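Long-range contacts in Exo-1,3/1,4-beta-glucanase (PDB 3RRX), which probably hydrolyses beta-1,3- and beta-1,4-linked glucans as an exo-acting enzyme of glycoside hydrolase family 3: residues P104-T109 with I155-A160; A145-V150 with S208-T213; P409-S414 with L564-Q569; L457-T462 with E556-A561; T232-K237 with N263-K268. The protein carries 1 engineered substitution. All blocks are in the same frame, centred on the assembly; numbering follows the deposited sequence.

Contact 1: residues P104-T109 with I155-A160; sequences PTVWGT and IEWSFA
Trp107 N points at the carboxylate of Glu156, and the bond to OE1 is short and nearly straight (2.7 Å, N-H...O angle 168°), entering on the syn side somewhat out of the carboxylate plane. A bend at chi2 (96°) brings the carboxylate round to Trp107 N, its chain passing Val106 at a slant. Its second oxygen has two partners of its own: a water that gives protons to both Glu156 OE2 and Thr105 O, and a salt bridge with Arg372. Trp107 O accepts from Glu156 N at 3.3 Å and only weakly from Trp157 N.

Further on, the pairing is regular and parallel: Thr109 N donates to Trp157 O (2.9 Å), and Phe159 N to Thr109 O (2.7 Å). The two strands, 106-110 and 157-162, are neighbours in the parallel sheet of the (alpha/beta)8 barrel. Ile155 CG1 lies over one face of the Trp107 indole, 3.6 Å from CD2, a CH-pi contact.

The Phe159 ring covers Thr109 O with one face and lays CE2 over the Trp157 ring; with an alanine here, a gap would probably open between Thr109 and that indole, leaving Trp157 less firmly held. Trp157 NE1 is satisfied by Thr213, and Thr109 OG1 by Asn65. The glutamate thus supplies the acceptor where regular pairing stops, and Arg372 probably favours its ionised form.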
# COMPACT_ATOMS: atom_id res chain seq x y z
N PRO A 104 -28.18 3.79 -3.55
CA PRO A 104 -27.16 4.45 -2.74
C PRO A 104 -25.78 4.35 -3.40
O PRO A 104 -25.43 3.28 -3.91
CB PRO A 104 -27.16 3.63 -1.44
CG PRO A 104 -28.51 2.95 -1.41
CD PRO A 104 -28.81 2.65 -2.85
N THR A 105 -25.03 5.44 -3.39
CA THR A 105 -23.65 5.45 -3.88
C THR A 105 -22.73 5.01 -2.73
O THR A 105 -23.19 4.83 -1.60
CB THR A 105 -23.26 6.87 -4.38
OG1 THR A 105 -21.99 6.83 -5.05
CG2 THR A 105 -23.20 7.88 -3.22
N VAL A 106 -21.45 4.82 -3.03
CA VAL A 106 -20.45 4.56 -1.99
C VAL A 106 -19.19 5.36 -2.27
O VAL A 106 -18.87 5.66 -3.42
CB VAL A 106 -20.03 3.06 -1.90
CG1 VAL A 106 -21.16 2.20 -1.37
CG2 VAL A 106 -19.51 2.56 -3.25
N TRP A 107 -18.48 5.66 -1.20
CA TRP A 107 -17.25 6.42 -1.25
C TRP A 107 -16.10 5.41 -1.17
O TRP A 107 -16.13 4.49 -0.35
CB TRP A 107 -17.21 7.34 -0.02
CG TRP A 107 -16.33 8.52 -0.14
CD1 TRP A 107 -15.45 8.81 -1.14
CD2 TRP A 107 -16.24 9.61 0.79
NE1 TRP A 107 -14.82 10.01 -0.89
CE2 TRP A 107 -15.30 10.53 0.28
CE3 TRP A 107 -16.88 9.91 2.00
CZ2 TRP A 107 -14.97 11.71 0.95
CZ3 TRP A 107 -16.56 11.08 2.65
CH2 TRP A 107 -15.61 11.97 2.12
N GLY A 108 -15.09 5.57 -2.02
CA GLY A 108 -13.92 4.70 -1.97
C GLY A 108 -12.61 5.44 -1.76
O GLY A 108 -12.50 6.64 -2.02
N THR A 109 -11.60 4.73 -1.29
CA THR A 109 -10.32 5.34 -1.00
C THR A 109 -9.19 4.32 -1.12
O THR A 109 -9.37 3.14 -0.87
CB THR A 109 -10.32 5.95 0.44
OG1 THR A 109 -9.21 6.84 0.60
CG2 THR A 109 -10.26 4.85 1.49
N ILE A 155 -16.28 6.25 4.94
CA ILE A 155 -15.93 5.61 3.67
C ILE A 155 -16.17 4.09 3.73
O ILE A 155 -15.81 3.45 4.72
CB ILE A 155 -14.46 5.94 3.29
CG1 ILE A 155 -14.35 7.43 2.95
CG2 ILE A 155 -13.96 5.08 2.12
CD1 ILE A 155 -12.90 7.93 2.89
N GLU A 156 -16.79 3.54 2.70
CA GLU A 156 -17.24 2.13 2.71
C GLU A 156 -16.28 1.17 2.03
O GLU A 156 -16.37 -0.05 2.22
CB GLU A 156 -18.60 1.99 2.01
CG GLU A 156 -19.73 2.78 2.64
CD GLU A 156 -19.97 4.12 1.98
OE1 GLU A 156 -19.09 4.58 1.22
OE2 GLU A 156 -21.05 4.71 2.22
N TRP A 157 -15.39 1.73 1.21
CA TRP A 157 -14.64 0.94 0.24
C TRP A 157 -13.18 1.38 0.24
O TRP A 157 -12.87 2.55 0.04
CB TRP A 157 -15.31 1.11 -1.14
CG TRP A 157 -14.61 0.48 -2.34
CD1 TRP A 157 -13.64 -0.49 -2.33
CD2 TRP A 157 -14.84 0.81 -3.72
NE1 TRP A 157 -13.26 -0.80 -3.62
CE2 TRP A 157 -13.98 -0.01 -4.49
CE3 TRP A 157 -15.68 1.71 -4.37
CZ2 TRP A 157 -13.94 0.06 -5.89
CZ3 TRP A 157 -15.65 1.77 -5.75
CH2 TRP A 157 -14.78 0.96 -6.50
N SER A 158 -12.27 0.44 0.51
CA SER A 158 -10.85 0.76 0.57
C SER A 158 -10.02 -0.13 -0.35
O SER A 158 -10.31 -1.33 -0.47
CB SER A 158 -10.34 0.63 2.01
OG SER A 158 -10.65 -0.65 2.53
N PHE A 159 -9.00 0.43 -0.99
CA PHE A 159 -8.17 -0.35 -1.90
C PHE A 159 -6.98 -0.93 -1.13
O PHE A 159 -6.07 -0.22 -0.75
CB PHE A 159 -7.65 0.50 -3.08
CG PHE A 159 -8.69 1.37 -3.72
CD1 PHE A 159 -8.32 2.55 -4.36
CD2 PHE A 159 -10.04 1.03 -3.71
CE1 PHE A 159 -9.27 3.38 -4.96
CE2 PHE A 159 -11.00 1.85 -4.29
CZ PHE A 159 -10.62 3.03 -4.92
N ALA A 160 -7.03 -2.24 -0.89
CA ALA A 160 -5.96 -2.98 -0.24
C ALA A 160 -6.46 -4.42 -0.20
O ALA A 160 -7.67 -4.63 -0.09
CB ALA A 160 -5.72 -2.46 1.18
O HOH W 1 -23.44 4.31 1.11

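Contact 2: residues A145-V150 with S208-T213; sequences ATAKEV and SNRIAT
Ala147 turns its CB toward the chain around Ser208, and the methyl lies 3.6 Å from Ser208 O and 3.9 Å from Arg210 CG. The carbonyl oxygen of the same alanine faces the arginine chain, with Arg210 CD 3.7 Å from Ala147 O. One residue on, the contact is peripheral: Lys148 sets off away from the loop, yet CG, beside the backbone N, still passes 3.9 Å from Ser208 OG, while the side chain, extended beyond CG, also touches Trp380 and His386.

These residues belong to helix 136-151, which in the (alpha/beta)8 barrel links strand 106-110 to its parallel neighbour 157-162, a beta-alpha-beta crossover. Residues 208-210 are the loop that enters the next strand, 211-217, so the helix packs against the approach to a strand one place further round the sheet.

Val150 closes the walk. With chi1 at 170°, CG1 stands anti to the backbone N, and it meets Arg210 CD at 3.9 Å, the two chains passing in opposite senses. Bends at chi2 and chi3 fold the arginine back on its own loop. There NE donates to Ser208 O (2.9 Å, N-H...O angle 133°) from well above the carbonyl plane. The other guanidinium nitrogens find partners outside the two segments: NH2 donates to Ile155 O, and NH1 forms a salt bridge with Glu374.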
# COMPACT_ATOMS: atom_id res chain seq x y z
N ALA A 145 -7.60 -3.02 11.71
CA ALA A 145 -7.38 -1.66 12.16
C ALA A 145 -7.68 -0.69 11.04
O ALA A 145 -8.32 0.34 11.25
CB ALA A 145 -5.95 -1.48 12.67
N THR A 146 -7.20 -1.02 9.85
CA THR A 146 -7.41 -0.17 8.68
C THR A 146 -8.90 0.02 8.39
O THR A 146 -9.34 1.13 8.10
CB THR A 146 -6.67 -0.74 7.44
OG1 THR A 146 -5.26 -0.81 7.70
CG2 THR A 146 -6.91 0.13 6.21
N ALA A 147 -9.68 -1.06 8.45
CA ALA A 147 -11.12 -0.97 8.22
C ALA A 147 -11.79 0.03 9.17
O ALA A 147 -12.63 0.82 8.76
CB ALA A 147 -11.78 -2.35 8.35
N LYS A 148 -11.41 -0.01 10.44
CA LYS A 148 -11.97 0.95 11.40
C LYS A 148 -11.58 2.39 11.08
O LYS A 148 -12.40 3.29 11.15
CB LYS A 148 -11.54 0.60 12.83
CG LYS A 148 -12.21 -0.63 13.42
CD LYS A 148 -11.64 -0.88 14.80
CE LYS A 148 -12.37 -1.98 15.53
NZ LYS A 148 -11.88 -2.06 16.94
N GLU A 149 -10.31 2.61 10.74
CA GLU A 149 -9.86 3.98 10.48
C GLU A 149 -10.56 4.52 9.23
O GLU A 149 -10.92 5.70 9.18
CB GLU A 149 -8.33 4.05 10.36
CG GLU A 149 -7.62 3.46 11.57
CD GLU A 149 -6.43 4.27 12.06
OE1 GLU A 149 -6.07 5.30 11.44
OE2 GLU A 149 -5.84 3.87 13.07
N VAL A 150 -10.76 3.66 8.24
CA VAL A 150 -11.49 4.05 7.04
C VAL A 150 -12.96 4.35 7.37
O VAL A 150 -13.52 5.37 6.94
CB VAL A 150 -11.38 2.96 5.93
CG1 VAL A 150 -12.34 3.25 4.79
CG2 VAL A 150 -9.94 2.88 5.41
N SER A 208 -18.02 -2.81 11.05
CA SER A 208 -16.93 -1.93 10.62
C SER A 208 -16.17 -2.47 9.41
O SER A 208 -15.31 -1.77 8.87
CB SER A 208 -15.97 -1.62 11.78
OG SER A 208 -15.26 -2.78 12.18
N ASN A 209 -16.46 -3.70 8.99
CA ASN A 209 -15.82 -4.25 7.80
C ASN A 209 -16.11 -3.42 6.55
O ASN A 209 -17.24 -2.94 6.38
CB ASN A 209 -16.27 -5.70 7.55
CG ASN A 209 -15.93 -6.63 8.70
OD1 ASN A 209 -15.08 -6.31 9.54
ND2 ASN A 209 -16.60 -7.77 8.75
N ARG A 210 -15.12 -3.29 5.67
CA ARG A 210 -15.26 -2.52 4.43
C ARG A 210 -15.28 -3.42 3.20
O ARG A 210 -14.88 -4.58 3.26
CB ARG A 210 -14.09 -1.53 4.26
CG ARG A 210 -13.75 -0.68 5.48
CD ARG A 210 -14.81 0.40 5.80
NE ARG A 210 -15.90 -0.16 6.59
CZ ARG A 210 -17.06 0.46 6.82
NH1 ARG A 210 -18.00 -0.15 7.55
NH2 ARG A 210 -17.29 1.67 6.33
N ILE A 211 -15.73 -2.86 2.07
CA ILE A 211 -15.51 -3.50 0.77
C ILE A 211 -14.02 -3.36 0.47
O ILE A 211 -13.47 -2.29 0.67
CB ILE A 211 -16.37 -2.81 -0.32
CG1 ILE A 211 -17.86 -3.02 -0.04
CG2 ILE A 211 -16.01 -3.34 -1.71
CD1 ILE A 211 -18.79 -2.10 -0.83
N ALA A 212 -13.37 -4.43 0.02
CA ALA A 212 -11.94 -4.36 -0.32
C ALA A 212 -11.66 -4.52 -1.82
O ALA A 212 -12.38 -5.22 -2.52
CB ALA A 212 -11.15 -5.42 0.46
N THR A 213 -10.59 -3.88 -2.29
CA THR A 213 -10.09 -4.07 -3.66
C THR A 213 -8.65 -4.56 -3.63
O THR A 213 -7.78 -3.91 -3.04
CB THR A 213 -10.08 -2.76 -4.47
OG1 THR A 213 -11.41 -2.31 -4.71
CG2 THR A 213 -9.38 -2.98 -5.83

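Contact 3: residues P409-S414 with L564-Q569; sequences PIKASS and LLTNKQ
Thr566 OG1 is held by two bonds: it accepts from Ala412 N across the contact (3.1 Å, N-H...O angle 158°) and gives its proton to Asn567 O (2.8 Å), which it meets in the carbonyl plane on a lone pair. The torsion that allows this, chi1 66°, places the hydroxyl between the backbone N and the carbonyl carbon and leaves CG2 beside Ile410 O. The same residue's backbone takes part, since Thr566 N donates to Ile410 O at 2.9 Å. On the other side of this single bridge Ile410 N reaches Leu564 O at 2.8 Å, so Ile410 is gripped at both its N-H and its carbonyl.

Both segments belong to the alpha/beta C-terminal domain of the family 3 hydrolases. Residues 409-414 lead into strand 415-419, while 564-569 form the exit of helix 558-564; the bridge therefore fastens a helix end to the start of a sheet strand 150 residues away in sequence. Leu565, the first residue to leave helical angles, sets CD2 4.2 Å from Ile410 CB, and its side chain also rests on Ile416 and on helix 453-463.

Pro409, preceded by a cis peptide bond, sets CG 4.1 Å from Thr566 CG2, the two side chains at about a right angle. Ala412 CB packs 3.5 Å from Thr566 O. Ala412 is the second residue of a type I turn from Lys411 to Ser414, in which Ser414 N and Ser414 OG both donate to Lys411 O from the same face of its carbonyl plane.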
# COMPACT_ATOMS: atom_id res chain seq x y z
N PRO A 409 22.52 -4.99 21.21
CA PRO A 409 21.78 -3.77 21.57
C PRO A 409 22.62 -2.82 22.41
O PRO A 409 23.54 -3.23 23.11
CB PRO A 409 20.61 -4.31 22.40
CG PRO A 409 21.16 -5.55 23.05
CD PRO A 409 22.11 -6.15 22.03
N ILE A 410 22.29 -1.54 22.31
CA ILE A 410 23.03 -0.50 23.01
C ILE A 410 22.44 -0.26 24.38
O ILE A 410 21.22 -0.14 24.52
CB ILE A 410 22.97 0.82 22.23
CG1 ILE A 410 23.70 0.68 20.89
CG2 ILE A 410 23.53 1.98 23.06
CD1 ILE A 410 23.25 1.68 19.85
N LYS A 411 23.29 -0.20 25.41
CA LYS A 411 22.83 0.17 26.75
C LYS A 411 22.08 1.50 26.73
O LYS A 411 22.61 2.51 26.29
CB LYS A 411 24.02 0.29 27.71
CG LYS A 411 24.68 -1.03 28.06
CD LYS A 411 23.77 -1.89 28.92
CE LYS A 411 24.46 -3.18 29.34
NZ LYS A 411 25.58 -2.94 30.30
N ALA A 412 20.84 1.49 27.23
CA ALA A 412 20.01 2.69 27.21
C ALA A 412 20.58 3.81 28.08
O ALA A 412 20.27 4.98 27.88
CB ALA A 412 18.58 2.35 27.63
N SER A 413 21.43 3.43 29.03
CA SER A 413 22.04 4.41 29.93
C SER A 413 23.31 5.03 29.36
O SER A 413 24.00 5.79 30.04
CB SER A 413 22.35 3.76 31.28
OG SER A 413 23.20 2.64 31.12
N SER A 414 23.62 4.72 28.11
CA SER A 414 24.84 5.24 27.47
C SER A 414 24.68 6.70 27.06
O SER A 414 23.60 7.28 27.16
CB SER A 414 25.18 4.43 26.21
OG SER A 414 25.29 3.05 26.48
N LEU A 564 16.68 -1.76 19.24
CA LEU A 564 18.09 -1.36 19.27
C LEU A 564 18.64 -1.12 20.67
O LEU A 564 19.84 -1.28 20.90
CB LEU A 564 18.32 -0.11 18.41
CG LEU A 564 18.62 -0.35 16.93
CD1 LEU A 564 17.51 -1.14 16.24
CD2 LEU A 564 18.85 0.99 16.23
N LEU A 565 17.78 -0.71 21.60
CA LEU A 565 18.22 -0.38 22.97
C LEU A 565 17.92 -1.49 23.96
O LEU A 565 16.95 -2.22 23.80
CB LEU A 565 17.52 0.89 23.46
CG LEU A 565 17.71 2.20 22.68
CD1 LEU A 565 17.02 3.35 23.42
CD2 LEU A 565 19.18 2.50 22.49
N THR A 566 18.74 -1.62 25.00
CA THR A 566 18.38 -2.46 26.14
C THR A 566 17.29 -1.75 26.93
O THR A 566 16.99 -0.58 26.66
CB THR A 566 19.57 -2.66 27.11
OG1 THR A 566 19.90 -1.41 27.72
CG2 THR A 566 20.80 -3.22 26.38
N ASN A 567 16.70 -2.44 27.90
CA ASN A 567 15.87 -1.76 28.89
C ASN A 567 16.75 -1.05 29.93
O ASN A 567 17.97 -1.02 29.78
CB ASN A 567 14.89 -2.73 29.56
CG ASN A 567 15.59 -3.84 30.33
OD1 ASN A 567 16.73 -3.68 30.77
ND2 ASN A 567 14.90 -4.96 30.50
N LYS A 568 16.13 -0.50 30.97
CA LYS A 568 16.86 0.25 31.99
C LYS A 568 17.91 -0.59 32.70
O LYS A 568 18.99 -0.10 33.04
CB LYS A 568 15.91 0.84 33.04
CG LYS A 568 14.87 1.78 32.48
CD LYS A 568 14.13 2.50 33.61
CE LYS A 568 13.42 1.51 34.53
NZ LYS A 568 12.68 2.21 35.63
N GLN A 569 17.58 -1.86 32.95
CA GLN A 569 18.49 -2.77 33.64
C GLN A 569 19.64 -3.26 32.76
O GLN A 569 20.51 -3.99 33.23
CB GLN A 569 17.72 -3.96 34.21
CG GLN A 569 16.77 -3.61 35.34
CD GLN A 569 15.54 -2.88 34.87
OE1 GLN A 569 15.06 -3.09 33.75
NE2 GLN A 569 15.01 -2.00 35.72
O HOH W 2 20.85 0.68 30.61

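Contact 4: residues L457-T462 with E556-A561; sequences LQSQVT and EGEGVA
Gln460 and Glu558 link helix 453-463 to helix 558-564, two helices of the alpha/beta C-terminal domain. Both side chains are extended beyond CG, and they meet at an oblique angle with the amide and carboxylate planes 49° apart. Despite that twist the bond is almost straight: Gln460 NE2 donates to Glu558 OE2 at 2.9 Å (N-H...O angle 171°), with the oxygen exactly in the amide plane and using its anti lone pair, the one away from OE1. The amide has other partners too, NE2 bonding to Asp562 and OE1 accepting from Gln573, which together fix which way round it is turned.

Next to this bond Ala561 points its methyl at the first helix. Leu457 begins by pointing away, but CD2 swings back to meet Ala561 CB at 3.8 Å, and Gln460 NE2 lies an equal distance from the same CB.

Ser459 and Glu558 are joined through water rather than directly, their nearest atoms, OG and OE2, being 4.3 Å apart; Ser459 OG is also hydrogen-bonded to Lys463 NZ. One water lies 2.7 Å from Ser459 OG and donates to Glu558 OE2, also at 2.7 Å; a second donates to Glu558 OE1 and holds Ser459 OG only weakly.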
# COMPACT_ATOMS: atom_id res chain seq x y z
N LEU A 457 14.10 7.01 20.64
CA LEU A 457 15.36 6.75 21.33
C LEU A 457 15.49 7.65 22.55
O LEU A 457 15.89 7.20 23.63
CB LEU A 457 16.54 6.98 20.39
CG LEU A 457 16.67 6.01 19.22
CD1 LEU A 457 17.62 6.58 18.15
CD2 LEU A 457 17.15 4.64 19.70
N GLN A 458 15.15 8.91 22.39
CA GLN A 458 15.32 9.89 23.46
C GLN A 458 14.46 9.54 24.67
O GLN A 458 14.89 9.63 25.82
CB GLN A 458 14.98 11.29 22.96
CG GLN A 458 14.88 12.33 24.07
CD GLN A 458 14.45 13.67 23.51
OE1 GLN A 458 13.37 13.79 22.91
NE2 GLN A 458 15.30 14.68 23.67
N SER A 459 13.23 9.13 24.40
CA SER A 459 12.31 8.76 25.47
C SER A 459 12.88 7.64 26.34
O SER A 459 12.81 7.70 27.57
CB SER A 459 10.96 8.35 24.86
OG SER A 459 10.05 7.98 25.87
N GLN A 460 13.46 6.62 25.70
CA GLN A 460 13.97 5.47 26.44
C GLN A 460 15.32 5.74 27.10
O GLN A 460 15.60 5.27 28.19
CB GLN A 460 14.02 4.23 25.53
CG GLN A 460 12.63 3.82 25.05
CD GLN A 460 12.58 2.45 24.37
OE1 GLN A 460 13.49 1.62 24.51
NE2 GLN A 460 11.50 2.20 23.64
N VAL A 461 16.17 6.52 26.42
CA VAL A 461 17.47 6.85 26.98
C VAL A 461 17.32 7.73 28.22
O VAL A 461 18.02 7.55 29.22
CB VAL A 461 18.36 7.55 25.94
CG1 VAL A 461 19.56 8.24 26.63
CG2 VAL A 461 18.82 6.56 24.90
N THR A 462 16.38 8.67 28.16
CA THR A 462 16.12 9.55 29.29
C THR A 462 15.60 8.74 30.48
O THR A 462 16.04 8.93 31.61
CB THR A 462 15.13 10.66 28.90
OG1 THR A 462 15.78 11.55 27.98
CG2 THR A 462 14.67 11.46 30.14
N GLU A 556 5.18 5.01 13.72
CA GLU A 556 5.60 4.55 15.05
C GLU A 556 7.10 4.29 15.16
O GLU A 556 7.54 3.15 15.34
CB GLU A 556 4.81 3.30 15.46
CG GLU A 556 3.30 3.52 15.47
CD GLU A 556 2.92 4.86 16.07
OE1 GLU A 556 3.35 5.13 17.21
OE2 GLU A 556 2.22 5.65 15.40
N GLY A 557 7.88 5.36 15.08
CA GLY A 557 9.33 5.26 15.09
C GLY A 557 9.95 4.70 16.36
O GLY A 557 11.12 4.30 16.35
N GLU A 558 9.20 4.67 17.46
CA GLU A 558 9.75 4.11 18.70
C GLU A 558 9.94 2.59 18.63
O GLU A 558 10.62 2.00 19.48
CB GLU A 558 8.93 4.51 19.94
CG GLU A 558 9.63 4.08 21.23
CD GLU A 558 9.07 4.71 22.49
OE1 GLU A 558 8.13 5.54 22.39
OE2 GLU A 558 9.59 4.38 23.58
N GLY A 559 9.36 1.96 17.62
CA GLY A 559 9.63 0.55 17.37
C GLY A 559 11.11 0.30 17.12
O GLY A 559 11.63 -0.79 17.40
N VAL A 560 11.82 1.30 16.60
CA VAL A 560 13.26 1.16 16.38
C VAL A 560 14.02 1.10 17.72
O VAL A 560 14.85 0.22 17.94
CB VAL A 560 13.80 2.28 15.46
CG1 VAL A 560 15.33 2.21 15.36
CG2 VAL A 560 13.18 2.16 14.06
N ALA A 561 13.73 2.04 18.61
CA ALA A 561 14.32 2.03 19.95
C ALA A 561 14.05 0.73 20.71
O ALA A 561 14.93 0.22 21.41
CB ALA A 561 13.83 3.25 20.78
O HOH W 3 9.17 5.45 26.00
O HOH W 4 7.84 8.03 23.33

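Contact 5: residues T232-K237 with N263-K268; sequences TLIDEK and NSWNGK
Thr232 and Trp265 form a single parallel bridge, with CA atoms 4.8 Å apart, between segments whose end-to-end directions differ by 55°. Thr232 N donates to Ser264 O (2.9 Å) and Asn266 N to Thr232 O (2.9 Å), both bonds close to straight. Immediately afterwards the chain of Trp265 reverses in a type I' turn ending at Lys268.

Past the bridge, side chains take over from backbone pairing. The Asn266 amide brackets the backbone of Ile234: OD1 accepts from Ile234 N (3.2 Å), while ND2 donates to Ile234 O (3.1 Å). Trp265 NE1 donates to that oxygen as well (2.9 Å), and the two donors come from opposite faces of its carbonyl plane. Trp265 extends this far with CG anti to the backbone N (chi1 174°), and Asn266 ND2 rests over the rim of one indole face. Ile234 CG2 touches the pyrrole side, 3.7 Å from Trp265 NE1, while Glu236 CB packs by Trp265 CZ2 at 3.9 Å. A leucine here, lacking the indole N-H, would probably leave Ile234 O held by Asn266 ND2 from one face of its plane and Glu236 CB without its aromatic neighbour.

Asp235 is the N-cap of helix 236-243, its carboxylate accepting from Gly238 N. The Trp265 side chain touches Leu239 of that helix and Leu276 of helix 274-284, while strands 231-232, 264-265 and 268-269 make a small mixed sheet beside them.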
# COMPACT_ATOMS: atom_id res chain seq x y z
N THR A 232 5.54 -5.87 -19.34
CA THR A 232 5.88 -7.11 -18.68
C THR A 232 6.02 -8.24 -19.71
O THR A 232 5.05 -8.65 -20.33
CB THR A 232 4.84 -7.50 -17.64
OG1 THR A 232 4.82 -6.50 -16.61
CG2 THR A 232 5.19 -8.85 -17.03
N LEU A 233 7.26 -8.71 -19.88
CA LEU A 233 7.60 -9.68 -20.92
C LEU A 233 7.78 -11.03 -20.27
O LEU A 233 8.83 -11.33 -19.72
CB LEU A 233 8.92 -9.28 -21.58
CG LEU A 233 8.89 -7.95 -22.33
CD1 LEU A 233 10.29 -7.61 -22.82
CD2 LEU A 233 7.92 -8.04 -23.50
N ILE A 234 6.75 -11.86 -20.35
CA ILE A 234 6.79 -13.13 -19.67
C ILE A 234 5.73 -14.01 -20.29
O ILE A 234 4.72 -13.51 -20.78
CB ILE A 234 6.53 -12.96 -18.15
CG1 ILE A 234 7.00 -14.20 -17.37
CG2 ILE A 234 5.05 -12.62 -17.88
CD1 ILE A 234 6.97 -14.01 -15.86
N ASP A 235 5.95 -15.32 -20.29
CA ASP A 235 4.95 -16.20 -20.87
C ASP A 235 3.76 -16.29 -19.91
O ASP A 235 3.84 -15.84 -18.77
CB ASP A 235 5.53 -17.58 -21.23
CG ASP A 235 6.08 -18.32 -20.04
OD1 ASP A 235 6.81 -19.31 -20.25
OD2 ASP A 235 5.81 -17.91 -18.89
N GLU A 236 2.66 -16.85 -20.38
CA GLU A 236 1.45 -16.87 -19.58
C GLU A 236 1.61 -17.74 -18.33
O GLU A 236 1.04 -17.44 -17.29
CB GLU A 236 0.25 -17.32 -20.42
CG GLU A 236 -1.10 -17.10 -19.72
CD GLU A 236 -2.28 -17.41 -20.63
OE1 GLU A 236 -2.05 -17.67 -21.82
OE2 GLU A 236 -3.44 -17.37 -20.16
N LYS A 237 2.40 -18.81 -18.43
CA LYS A 237 2.61 -19.65 -17.25
C LYS A 237 3.34 -18.89 -16.15
O LYS A 237 3.10 -19.11 -14.97
CB LYS A 237 3.39 -20.93 -17.61
CG LYS A 237 2.59 -21.90 -18.48
CD LYS A 237 3.36 -23.20 -18.71
CE LYS A 237 2.53 -24.19 -19.53
NZ LYS A 237 3.29 -25.45 -19.83
N ASN A 263 0.37 -1.42 -16.33
CA ASN A 263 1.39 -2.00 -17.21
C ASN A 263 0.80 -2.68 -18.45
O ASN A 263 -0.41 -2.87 -18.57
CB ASN A 263 2.25 -3.02 -16.46
CG ASN A 263 1.43 -4.20 -15.94
OD1 ASN A 263 0.68 -4.06 -14.98
ND2 ASN A 263 1.57 -5.35 -16.59
N SER A 264 1.68 -3.03 -19.38
CA SER A 264 1.31 -3.85 -20.52
C SER A 264 1.81 -5.27 -20.27
O SER A 264 2.71 -5.49 -19.47
CB SER A 264 1.93 -3.30 -21.81
OG SER A 264 1.39 -2.02 -22.11
N TRP A 265 1.21 -6.23 -20.96
CA TRP A 265 1.72 -7.59 -20.94
C TRP A 265 2.08 -7.97 -22.38
O TRP A 265 1.23 -7.96 -23.26
CB TRP A 265 0.68 -8.57 -20.37
CG TRP A 265 1.10 -10.03 -20.46
CD1 TRP A 265 2.32 -10.56 -20.12
CD2 TRP A 265 0.30 -11.13 -20.93
NE1 TRP A 265 2.32 -11.92 -20.34
CE2 TRP A 265 1.10 -12.29 -20.84
CE3 TRP A 265 -1.00 -11.25 -21.41
CZ2 TRP A 265 0.64 -13.56 -21.22
CZ3 TRP A 265 -1.47 -12.51 -21.78
CH2 TRP A 265 -0.65 -13.64 -21.68
N ASN A 266 3.36 -8.26 -22.61
CA ASN A 266 3.83 -8.56 -23.95
C ASN A 266 3.30 -7.57 -24.98
O ASN A 266 2.80 -7.95 -26.04
CB ASN A 266 3.46 -10.00 -24.34
CG ASN A 266 4.16 -11.03 -23.49
OD1 ASN A 266 5.25 -10.78 -22.97
ND2 ASN A 266 3.55 -12.21 -23.34
N GLY A 267 3.38 -6.28 -24.65
CA GLY A 267 3.05 -5.24 -25.60
C GLY A 267 1.62 -4.72 -25.58
O GLY A 267 1.34 -3.71 -26.24
N LYS A 268 0.73 -5.36 -24.84
CA LYS A 268 -0.67 -4.90 -24.79
C LYS A 268 -1.11 -4.43 -23.40
O LYS A 268 -0.95 -5.16 -22.42
CB LYS A 268 -1.61 -6.02 -25.23
CG LYS A 268 -3.08 -5.64 -25.11
CD LYS A 268 -3.99 -6.86 -25.03
CE LYS A 268 -4.74 -7.08 -26.32
NZ LYS A 268 -3.85 -7.70 -27.35

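Contacts 1, 2 and 5 lie in the family 3 N-terminal domain, contacts 3 and 4 in the C-terminal one. Contacts 1 and 2 have centres 9 Å apart and share the barrel sheet, in which strands 157-162 and 211-217 are neighbours; their segments alternate along the chain, so the two closures interlock in sequence. Contact 5 follows, about 30 Å from contact 1 between centres, on a small separate sheet. In the second domain contact 4 falls within the long span between the segments of contact 3; their centres are 11 Å apart, and Leu565 packs on Leu457. Contacts 3 and 5 are 51 Å apart between centres, on opposite sides of the chain's centre; these five contacts sample each domain separately, none joining one to the other.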